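Local atomic coordinates of putative phytoene/squalene synthase YisP (Bacillus subtilis subsp. subtilis, PDB entry 3WE9), a protein that hydrolyses farnesyl diphosphate to farnesol and diphosphate, an activity required for biofilm formation, although it belongs to the phytoene/squalene synthase family. Residues L96-E99 with P100-F104; L122-A125 with Y126-G129; G195-N198 with K199-M203; K247-A250 with K251-V255. All coordinates share one frame; numbering follows the deposited sequence.

The four contacts are all local, at a helix end or along a helix, in an all-helical chain of the squalene/phytoene synthase family. Interactions 1 and 2 lie on consecutive helices, 98-107 and 118-140, with centres about 13 Å apart, and touch where F104 CD2 packs 3.4 Å from T128 O. Interactions 3 and 4, centres about 11 Å apart, meet where T202 CG2 lies 3.5 Å from H253 ND1 and V197 CG1 3.6 Å from Q252 O. Interaction 1 is across the chain's centre from both of these. Beside interaction 2, the nearest atoms of G129 and a bound triethylene glycol are about 4 Å apart, the glycol probably an additive that may mark a pocket.

Interaction 1 of 4, residues L96-E99 with P100-F104; sequences LESE and PFREF
L96 and F101 meet obliquely, the CD1 methyl of L96 lying 4.1 Å from CZ of the F101 ring. With its CG anti to the carbonyl carbon (chi1 -69°), F101 swings its ring back along the chain toward L96, and the carbonyl oxygen of S98 lies near the ring plane, at its edge. P100 keeps its ring on the preceding residues, CD being 4.1 Å from E97 CB. This is the first turn of helix 98-107, with backbone bonds from R102 N to S98 O (3.1 Å) and from E103 N to E99 O (2.8 Å), the second almost straight at 178°. On the outer side, the extended R102 chain runs back alongside S98, its NE 3.6 Å from S98 OG. E99 bends its carboxylate toward the same serine, whose hydroxyl makes a weak bond to OE2; E99 OE2 and R102 NE remain 4.6 Å apart, too far for a salt bridge, though the charges probably still attract. Replacing F101 by an alanine would probably open a gap beside L96 and leave the rings of F50 and F87 without their edge-to-face partner. L96 also packs on P138, and F101 on M135, of helix 118-140.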
loop_
_atom_site.group_PDB
_atom_site.type_symbol
_atom_site.label_atom_id
_atom_site.label_comp_id
_atom_site.label_asym_id
_atom_site.label_seq_id
_atom_site.Cartn_x
_atom_site.Cartn_y
_atom_site.Cartn_z
ATOM N N LEU A 96 19.352 2.812 -0.570
ATOM C CA LEU A 96 18.147 2.736 0.255
ATOM C C LEU A 96 18.502 2.801 1.740
ATOM O O LEU A 96 19.637 2.507 2.130
ATOM C CB LEU A 96 17.389 1.439 -0.045
ATOM C CG LEU A 96 16.984 1.226 -1.513
ATOM C CD1 LEU A 96 16.249 -0.098 -1.655
ATOM C CD2 LEU A 96 16.112 2.381 -1.989
ATOM N N GLU A 97 17.529 3.187 2.562
ATOM C CA GLU A 97 17.742 3.299 4.003
ATOM C C GLU A 97 17.224 2.079 4.755
ATOM O O GLU A 97 16.151 1.558 4.447
ATOM C CB GLU A 97 17.058 4.555 4.529
ATOM C CG GLU A 97 17.463 5.813 3.796
ATOM C CD GLU A 97 16.979 7.058 4.498
ATOM O OE1 GLU A 97 15.757 7.160 4.759
ATOM O OE2 GLU A 97 17.823 7.931 4.793
ATOM N N SER A 98 17.984 1.637 5.753
ATOM C CA SER A 98 17.622 0.460 6.539
ATOM C C SER A 98 16.468 0.640 7.530
ATOM O O SER A 98 15.693 -0.287 7.751
ATOM C CB SER A 98 18.857 -0.065 7.288
ATOM O OG SER A 98 19.361 0.907 8.188
ATOM N N GLU A 99 16.354 1.825 8.118
ATOM C CA GLU A 99 15.309 2.103 9.111
ATOM C C GLU A 99 13.881 1.670 8.741
ATOM O O GLU A 99 13.270 0.867 9.450
ATOM C CB GLU A 99 15.308 3.593 9.474
ATOM C CG GLU A 99 16.516 4.067 10.290
ATOM C CD GLU A 99 17.841 3.863 9.572
ATOM O OE1 GLU A 99 17.939 4.221 8.377
ATOM O OE2 GLU A 99 18.791 3.354 10.209
ATOM N N PRO A 100 13.326 2.194 7.634
ATOM C CA PRO A 100 11.961 1.795 7.262
ATOM C C PRO A 100 11.761 0.284 7.114
ATOM O O PRO A 100 10.681 -0.237 7.401
ATOM C CB PRO A 100 11.719 2.557 5.957
ATOM C CG PRO A 100 13.104 2.733 5.393
ATOM C CD PRO A 100 13.908 3.090 6.620
ATOM N N PHE A 101 12.799 -0.415 6.668
ATOM C CA PHE A 101 12.712 -1.861 6.506
ATOM C C PHE A 101 12.607 -2.522 7.879
ATOM O O PHE A 101 11.857 -3.488 8.058
ATOM C CB PHE A 101 13.936 -2.380 5.747
ATOM C CG PHE A 101 13.974 -1.956 4.307
ATOM C CD1 PHE A 101 13.227 -2.633 3.344
ATOM C CD2 PHE A 101 14.719 -0.850 3.921
ATOM C CE1 PHE A 101 13.223 -2.209 2.010
ATOM C CE2 PHE A 101 14.724 -0.416 2.596
ATOM C CZ PHE A 101 13.975 -1.096 1.638
ATOM N N ARG A 102 13.355 -1.994 8.845
ATOM C CA ARG A 102 13.322 -2.526 10.203
ATOM C C ARG A 102 11.934 -2.249 10.767
ATOM O O ARG A 102 11.269 -3.145 11.287
ATOM C CB ARG A 102 14.374 -1.838 11.076
ATOM C CG ARG A 102 15.797 -1.955 10.554
ATOM C CD ARG A 102 16.750 -1.127 11.403
ATOM N NE ARG A 102 18.106 -1.107 10.861
ATOM C CZ ARG A 102 18.855 -2.190 10.683
ATOM N NH1 ARG A 102 18.384 -3.389 11.002
ATOM N NH2 ARG A 102 20.082 -2.074 10.189
ATOM N N GLU A 103 11.512 -0.993 10.650
ATOM C CA GLU A 103 10.203 -0.560 11.126
ATOM C C GLU A 103 9.110 -1.513 10.662
ATOM O O GLU A 103 8.300 -1.980 11.461
ATOM C CB GLU A 103 9.906 0.849 10.610
ATOM C CG GLU A 103 10.262 1.964 11.573
ATOM C CD GLU A 103 9.137 2.260 12.548
ATOM O OE1 GLU A 103 8.803 1.376 13.370
ATOM O OE2 GLU A 103 8.580 3.378 12.484
ATOM N N PHE A 104 9.101 -1.799 9.364
ATOM C CA PHE A 104 8.107 -2.684 8.775
ATOM C C PHE A 104 8.132 -4.066 9.427
ATOM O O PHE A 104 7.088 -4.603 9.792
ATOM C CB PHE A 104 8.349 -2.799 7.267
ATOM C CG PHE A 104 7.237 -3.481 6.522
ATOM C CD1 PHE A 104 7.168 -4.868 6.458
ATOM C CD2 PHE A 104 6.250 -2.730 5.890
ATOM C CE1 PHE A 104 6.131 -5.501 5.773
ATOM C CE2 PHE A 104 5.207 -3.352 5.201
ATOM C CZ PHE A 104 5.147 -4.739 5.143
#

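Interaction 2 of 4, residues L122-A125 with Y126-G129; sequences LMYA and YRTG
T128 OG1 donates to Y124 O at 2.8 Å, reaching back one turn and approaching 25° out of the carbonyl plane. The backbone bonds from Y126 N to L122 O (2.9 Å) and R127 N to M123 O (3.0 Å) are regular, whereas T128 N reaches Y124 O and A125 O only weakly, where helix 118-140 widens into a pi-type turn. Among the aromatic contacts, T128 CG2 makes an off-centre CH-pi approach to the Y124 ring, 4.3 Å from its centroid. The sulfur of M123 comes to the edge of the Y126 ring, a Met-aromatic contact in which SD is 3.8 Å from CD2 and the side chains point the same way. The bend of R127 at chi3 (-55°) folds its guanidinium back across the helix, with M123 O and Y124 CA over one face. R127 NH2 comes to the edge of the Y124 ring, near its plane; the side chains cross at about a right angle, the planes of ring and guanidinium 61° apart. Helix 145-165 receives A125 and Y126 on L157, and its Q160 bonds T128 OG1; helix 98-107 meets R127 and T128 at A107, while L122 packs on E211 and Y215 of helix 199-221.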
loop_
_atom_site.group_PDB
_atom_site.type_symbol
_atom_site.label_atom_id
_atom_site.label_comp_id
_atom_site.label_asym_id
_atom_site.label_seq_id
_atom_site.Cartn_x
_atom_site.Cartn_y
_atom_site.Cartn_z
ATOM N N LEU A 122 -4.024 4.348 12.530
ATOM C CA LEU A 122 -3.163 5.236 11.747
ATOM C C LEU A 122 -1.690 4.956 11.995
ATOM O O LEU A 122 -0.879 4.971 11.068
ATOM C CB LEU A 122 -3.458 6.703 12.082
ATOM C CG LEU A 122 -4.856 7.218 11.729
ATOM C CD1 LEU A 122 -4.995 8.683 12.141
ATOM C CD2 LEU A 122 -5.080 7.055 10.233
ATOM N N MET A 123 -1.346 4.710 13.253
ATOM C CA MET A 123 0.032 4.421 13.623
ATOM C C MET A 123 0.452 3.124 12.951
ATOM O O MET A 123 1.592 2.975 12.504
ATOM C CB MET A 123 0.148 4.302 15.148
ATOM C CG MET A 123 1.517 3.856 15.652
ATOM S SD MET A 123 2.897 4.853 15.053
ATOM C CE MET A 123 2.430 6.454 15.591
ATOM N N TYR A 124 -0.479 2.185 12.868
ATOM C CA TYR A 124 -0.181 0.915 12.232
ATOM C C TYR A 124 0.029 1.064 10.724
ATOM O O TYR A 124 0.930 0.451 10.152
ATOM C CB TYR A 124 -1.293 -0.089 12.478
ATOM C CG TYR A 124 -0.948 -1.433 11.913
ATOM C CD1 TYR A 124 0.184 -2.117 12.358
ATOM C CD2 TYR A 124 -1.717 -2.011 10.909
ATOM C CE1 TYR A 124 0.542 -3.342 11.819
ATOM C CE2 TYR A 124 -1.366 -3.241 10.362
ATOM C CZ TYR A 124 -0.238 -3.898 10.823
ATOM O OH TYR A 124 0.109 -5.121 10.303
ATOM N N ALA A 125 -0.820 1.858 10.080
ATOM C CA ALA A 125 -0.700 2.079 8.641
ATOM C C ALA A 125 0.610 2.821 8.385
ATOM O O ALA A 125 1.260 2.635 7.359
ATOM C CB ALA A 125 -1.879 2.905 8.140
ATOM N N TYR A 126 0.984 3.666 9.337
ATOM C CA TYR A 126 2.211 4.447 9.242
ATOM C C TYR A 126 3.448 3.557 9.282
ATOM O O TYR A 126 4.353 3.702 8.456
ATOM C CB TYR A 126 2.263 5.470 10.385
ATOM C CG TYR A 126 3.588 6.194 10.523
ATOM C CD1 TYR A 126 4.117 6.932 9.465
ATOM C CD2 TYR A 126 4.314 6.135 11.711
ATOM C CE1 TYR A 126 5.339 7.596 9.585
ATOM C CE2 TYR A 126 5.538 6.794 11.846
ATOM C CZ TYR A 126 6.043 7.523 10.779
ATOM O OH TYR A 126 7.241 8.184 10.907
ATOM N N ARG A 127 3.468 2.617 10.223
ATOM C CA ARG A 127 4.608 1.720 10.393
ATOM C C ARG A 127 4.758 0.681 9.291
ATOM O O ARG A 127 5.822 0.082 9.145
ATOM C CB ARG A 127 4.519 0.999 11.742
ATOM C CG ARG A 127 4.376 1.915 12.944
ATOM C CD ARG A 127 4.332 1.096 14.236
ATOM N NE ARG A 127 3.286 0.072 14.203
ATOM C CZ ARG A 127 2.166 0.111 14.923
ATOM N NH1 ARG A 127 1.933 1.124 15.744
ATOM N NH2 ARG A 127 1.278 -0.866 14.827
ATOM N N THR A 128 3.694 0.452 8.525
ATOM C CA THR A 128 3.752 -0.526 7.447
ATOM C C THR A 128 3.715 0.166 6.079
ATOM O O THR A 128 4.742 0.259 5.400
ATOM C CB THR A 128 2.607 -1.570 7.575
ATOM O OG1 THR A 128 1.343 -0.901 7.718
ATOM C CG2 THR A 128 2.840 -2.463 8.799
ATOM N N GLY A 129 2.543 0.659 5.681
ATOM C CA GLY A 129 2.435 1.351 4.406
ATOM C C GLY A 129 3.310 2.594 4.340
ATOM O O GLY A 129 3.984 2.832 3.336
#

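Interaction 3 of 4, residues G195-N198 with K199-M203; sequences GTVN and KAFTM
N198 holds its CG between the backbone N and the carbonyl carbon (chi1 49°), which turns the amide forward over the first turn of the helix, where OD1 accepts from F201 N at 2.8 Å. F201 sets its CG opposite its own backbone N (chi1 174°), carrying the ring back to V197, whose CG1 slants in to 3.9 Å from F201 CD2. The asparagine is the N-cap of helix 199-221, with the donor nearly in line with the side-chain C=O. The same residue's main-chain oxygen accepts from T202 N at 3.0 Å, and the A200 methyl rests 3.4 Å from OD1. With an alanine at N198, F201 N would probably lose its capping acceptor and the start of the helix be less firmly fixed. T202 turns its hydroxyl to K199 O (3.0 Å), which M203 N approaches from the same face of the carbonyl plane. Before the cap, G195 ends helix 189-194 in a Schellman motif with positive phi, and the short link between the helices is tied down where Y187 OH bonds T196 O. F201 also meets the rings of Y187 and F256, their planes at about 45° to its own.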
loop_
_atom_site.group_PDB
_atom_site.type_symbol
_atom_site.label_atom_id
_atom_site.label_comp_id
_atom_site.label_asym_id
_atom_site.label_seq_id
_atom_site.Cartn_x
_atom_site.Cartn_y
_atom_site.Cartn_z
ATOM N N GLY A 195 -20.842 -9.298 10.829
ATOM C CA GLY A 195 -20.523 -8.699 9.549
ATOM C C GLY A 195 -21.718 -7.918 9.040
ATOM O O GLY A 195 -21.998 -7.891 7.838
ATOM N N THR A 196 -22.430 -7.271 9.958
ATOM C CA THR A 196 -23.610 -6.499 9.587
ATOM C C THR A 196 -23.261 -5.163 8.946
ATOM O O THR A 196 -22.520 -4.363 9.517
ATOM C CB THR A 196 -24.511 -6.219 10.803
ATOM O OG1 THR A 196 -24.868 -7.461 11.428
ATOM C CG2 THR A 196 -25.782 -5.492 10.364
ATOM N N VAL A 197 -23.801 -4.927 7.755
ATOM C CA VAL A 197 -23.563 -3.673 7.054
ATOM C C VAL A 197 -24.797 -2.799 7.206
ATOM O O VAL A 197 -25.759 -2.920 6.444
ATOM C CB VAL A 197 -23.289 -3.887 5.554
ATOM C CG1 VAL A 197 -23.107 -2.530 4.862
ATOM C CG2 VAL A 197 -22.046 -4.744 5.372
ATOM N N ASN A 198 -24.777 -1.942 8.221
ATOM C CA ASN A 198 -25.886 -1.038 8.464
ATOM C C ASN A 198 -25.344 0.379 8.399
ATOM O O ASN A 198 -24.164 0.581 8.093
ATOM C CB ASN A 198 -26.522 -1.313 9.836
ATOM C CG ASN A 198 -25.495 -1.394 10.957
ATOM O OD1 ASN A 198 -24.408 -0.821 10.860
ATOM N ND2 ASN A 198 -25.844 -2.098 12.033
ATOM N N LYS A 199 -26.201 1.357 8.677
ATOM C CA LYS A 199 -25.801 2.759 8.649
ATOM C C LYS A 199 -24.634 3.027 9.600
ATOM O O LYS A 199 -23.708 3.762 9.267
ATOM C CB LYS A 199 -26.986 3.653 9.023
ATOM C CG LYS A 199 -26.656 5.141 9.037
ATOM C CD LYS A 199 -26.158 5.618 7.676
ATOM C CE LYS A 199 -25.898 7.123 7.680
ATOM N NZ LYS A 199 -25.360 7.610 6.380
ATOM N N ALA A 200 -24.690 2.431 10.785
ATOM C CA ALA A 200 -23.631 2.596 11.782
ATOM C C ALA A 200 -22.298 2.121 11.204
ATOM O O ALA A 200 -21.249 2.723 11.452
ATOM C CB ALA A 200 -23.973 1.800 13.037
ATOM N N PHE A 201 -22.332 1.036 10.437
ATOM C CA PHE A 201 -21.104 0.533 9.841
ATOM C C PHE A 201 -20.573 1.429 8.732
ATOM O O PHE A 201 -19.373 1.710 8.678
ATOM C CB PHE A 201 -21.274 -0.873 9.262
ATOM C CG PHE A 201 -20.057 -1.346 8.511
ATOM C CD1 PHE A 201 -18.852 -1.553 9.182
ATOM C CD2 PHE A 201 -20.090 -1.511 7.130
ATOM C CE1 PHE A 201 -17.692 -1.914 8.487
ATOM C CE2 PHE A 201 -18.939 -1.870 6.424
ATOM C CZ PHE A 201 -17.735 -2.071 7.105
ATOM N N THR A 202 -21.454 1.873 7.838
ATOM C CA THR A 202 -21.010 2.719 6.740
ATOM C C THR A 202 -20.455 4.044 7.261
ATOM O O THR A 202 -19.515 4.593 6.686
ATOM C CB THR A 202 -22.144 2.965 5.706
ATOM O OG1 THR A 202 -23.278 3.551 6.353
ATOM C CG2 THR A 202 -22.557 1.647 5.056
ATOM N N MET A 203 -21.031 4.558 8.346
ATOM C CA MET A 203 -20.528 5.795 8.940
ATOM C C MET A 203 -19.128 5.561 9.507
ATOM O O MET A 203 -18.251 6.416 9.393
ATOM C CB MET A 203 -21.462 6.282 10.050
ATOM C CG MET A 203 -22.748 6.881 9.514
ATOM S SD MET A 203 -23.832 7.411 10.838
ATOM C CE MET A 203 -23.206 9.074 11.136
#

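Interaction 4 of 4, residues K247-A250 with K251-V255; sequences KIRA and KQHDV
I248 and V255 form the buried side of this helix end: the CG2 methyl of I248 meets V255 CG1 at 3.7 Å, the side chains crossing at about a right angle, and I248 CG2 also lies 3.9 Å from H253 CA. S166 and F260 cover I248 further. H253 turns one ring face to the helix, with I248 O and R249 CA over it and NE2 3.8 Å from R249 CG. The H253 CG stands anti to the carbonyl carbon (chi1 -57°), which folds the imidazole back on the last turn. Helix 228-250 stops here in a Schellman motif, Q252 being the C-prime residue with positive phi: H253 N donates to I248 O at 2.9 Å, and Q252 N to R249 O at 3.2 Å from well above the carbonyl plane. E206 of helix 199-221 accepts from H253 NE2 and pairs with R249 NE, while E246 and E213 take R249 NH1, carboxylates that probably balance the arginine's charge. K251 N still bonds K247 O at 2.8 Å, and K251 CG lies 3.2 Å from that oxygen. The outer side is looser: A250, K251 and Q252 are exposed, K251 bends away at chi2, and K247 sends its ammonium to E266 and A261 O.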
loop_
_atom_site.group_PDB
_atom_site.type_symbol
_atom_site.label_atom_id
_atom_site.label_comp_id
_atom_site.label_asym_id
_atom_site.label_seq_id
_atom_site.Cartn_x
_atom_site.Cartn_y
_atom_site.Cartn_z
ATOM N N LYS A 247 -15.357 2.017 -5.734
ATOM C CA LYS A 247 -15.960 0.730 -6.076
ATOM C C LYS A 247 -16.633 0.121 -4.852
ATOM O O LYS A 247 -17.741 -0.419 -4.931
ATOM C CB LYS A 247 -14.904 -0.245 -6.613
ATOM C CG LYS A 247 -15.493 -1.587 -7.065
ATOM C CD LYS A 247 -14.458 -2.507 -7.702
ATOM C CE LYS A 247 -15.115 -3.801 -8.190
ATOM N NZ LYS A 247 -14.157 -4.717 -8.867
ATOM N N ILE A 248 -15.950 0.202 -3.716
ATOM C CA ILE A 248 -16.487 -0.333 -2.472
ATOM C C ILE A 248 -17.816 0.358 -2.165
ATOM O O ILE A 248 -18.792 -0.292 -1.789
ATOM C CB ILE A 248 -15.483 -0.117 -1.307
ATOM C CG1 ILE A 248 -14.204 -0.922 -1.586
ATOM C CG2 ILE A 248 -16.117 -0.539 0.020
ATOM C CD1 ILE A 248 -13.070 -0.690 -0.590
ATOM N N ARG A 249 -17.854 1.675 -2.337
ATOM C CA ARG A 249 -19.078 2.427 -2.085
ATOM C C ARG A 249 -20.167 1.980 -3.058
ATOM O O ARG A 249 -21.327 1.830 -2.678
ATOM C CB ARG A 249 -18.822 3.926 -2.242
ATOM C CG ARG A 249 -17.978 4.513 -1.124
ATOM C CD ARG A 249 -17.619 5.971 -1.380
ATOM N NE ARG A 249 -16.851 6.523 -0.268
ATOM C CZ ARG A 249 -15.700 7.170 -0.401
ATOM N NH1 ARG A 249 -15.171 7.356 -1.607
ATOM N NH2 ARG A 249 -15.071 7.619 0.673
ATOM N N ALA A 250 -19.771 1.763 -4.309
ATOM C CA ALA A 250 -20.685 1.330 -5.363
ATOM C C ALA A 250 -21.236 -0.062 -5.083
ATOM O O ALA A 250 -22.338 -0.410 -5.513
ATOM C CB ALA A 250 -19.963 1.339 -6.715
ATOM N N LYS A 251 -20.464 -0.862 -4.361
ATOM C CA LYS A 251 -20.894 -2.209 -4.041
ATOM C C LYS A 251 -21.419 -2.327 -2.619
ATOM O O LYS A 251 -21.289 -3.368 -1.977
ATOM C CB LYS A 251 -19.755 -3.194 -4.268
ATOM C CG LYS A 251 -19.215 -3.196 -5.692
ATOM C CD LYS A 251 -20.271 -3.626 -6.689
ATOM C CE LYS A 251 -19.705 -3.667 -8.101
ATOM N NZ LYS A 251 -20.750 -4.071 -9.082
ATOM N N GLN A 252 -21.986 -1.229 -2.133
ATOM C CA GLN A 252 -22.617 -1.187 -0.823
ATOM C C GLN A 252 -21.774 -1.571 0.392
ATOM O O GLN A 252 -22.290 -2.159 1.338
ATOM C CB GLN A 252 -23.874 -2.059 -0.862
ATOM C CG GLN A 252 -24.708 -1.863 -2.130
ATOM C CD GLN A 252 -24.963 -0.400 -2.447
ATOM O OE1 GLN A 252 -24.351 0.176 -3.354
ATOM N NE2 GLN A 252 -25.868 0.213 -1.695
ATOM N N HIS A 253 -20.487 -1.246 0.364
ATOM C CA HIS A 253 -19.603 -1.535 1.495
ATOM C C HIS A 253 -19.652 -2.997 1.940
ATOM O O HIS A 253 -19.449 -3.294 3.114
ATOM C CB HIS A 253 -19.986 -0.647 2.686
ATOM C CG HIS A 253 -19.938 0.820 2.387
ATOM N ND1 HIS A 253 -21.013 1.512 1.874
ATOM C CD2 HIS A 253 -18.932 1.719 2.503
ATOM C CE1 HIS A 253 -20.673 2.777 1.687
ATOM N NE2 HIS A 253 -19.414 2.928 2.061
ATOM N N ASP A 254 -19.895 -3.901 0.995
ATOM C CA ASP A 254 -20.024 -5.334 1.276
ATOM C C ASP A 254 -18.656 -6.000 1.490
ATOM O O ASP A 254 -18.378 -7.075 0.942
ATOM C CB ASP A 254 -20.769 -5.983 0.099
ATOM C CG ASP A 254 -21.541 -7.235 0.490
ATOM O OD1 ASP A 254 -21.735 -7.509 1.691
ATOM O OD2 ASP A 254 -21.980 -7.948 -0.434
ATOM N N VAL A 255 -17.821 -5.373 2.320
ATOM C CA VAL A 255 -16.469 -5.863 2.580
ATOM C C VAL A 255 -16.319 -6.994 3.588
ATOM O O VAL A 255 -15.212 -7.491 3.779
ATOM C CB VAL A 255 -15.532 -4.698 3.006
ATOM C CG1 VAL A 255 -15.414 -3.694 1.874
ATOM C CG2 VAL A 255 -16.065 -4.034 4.268
#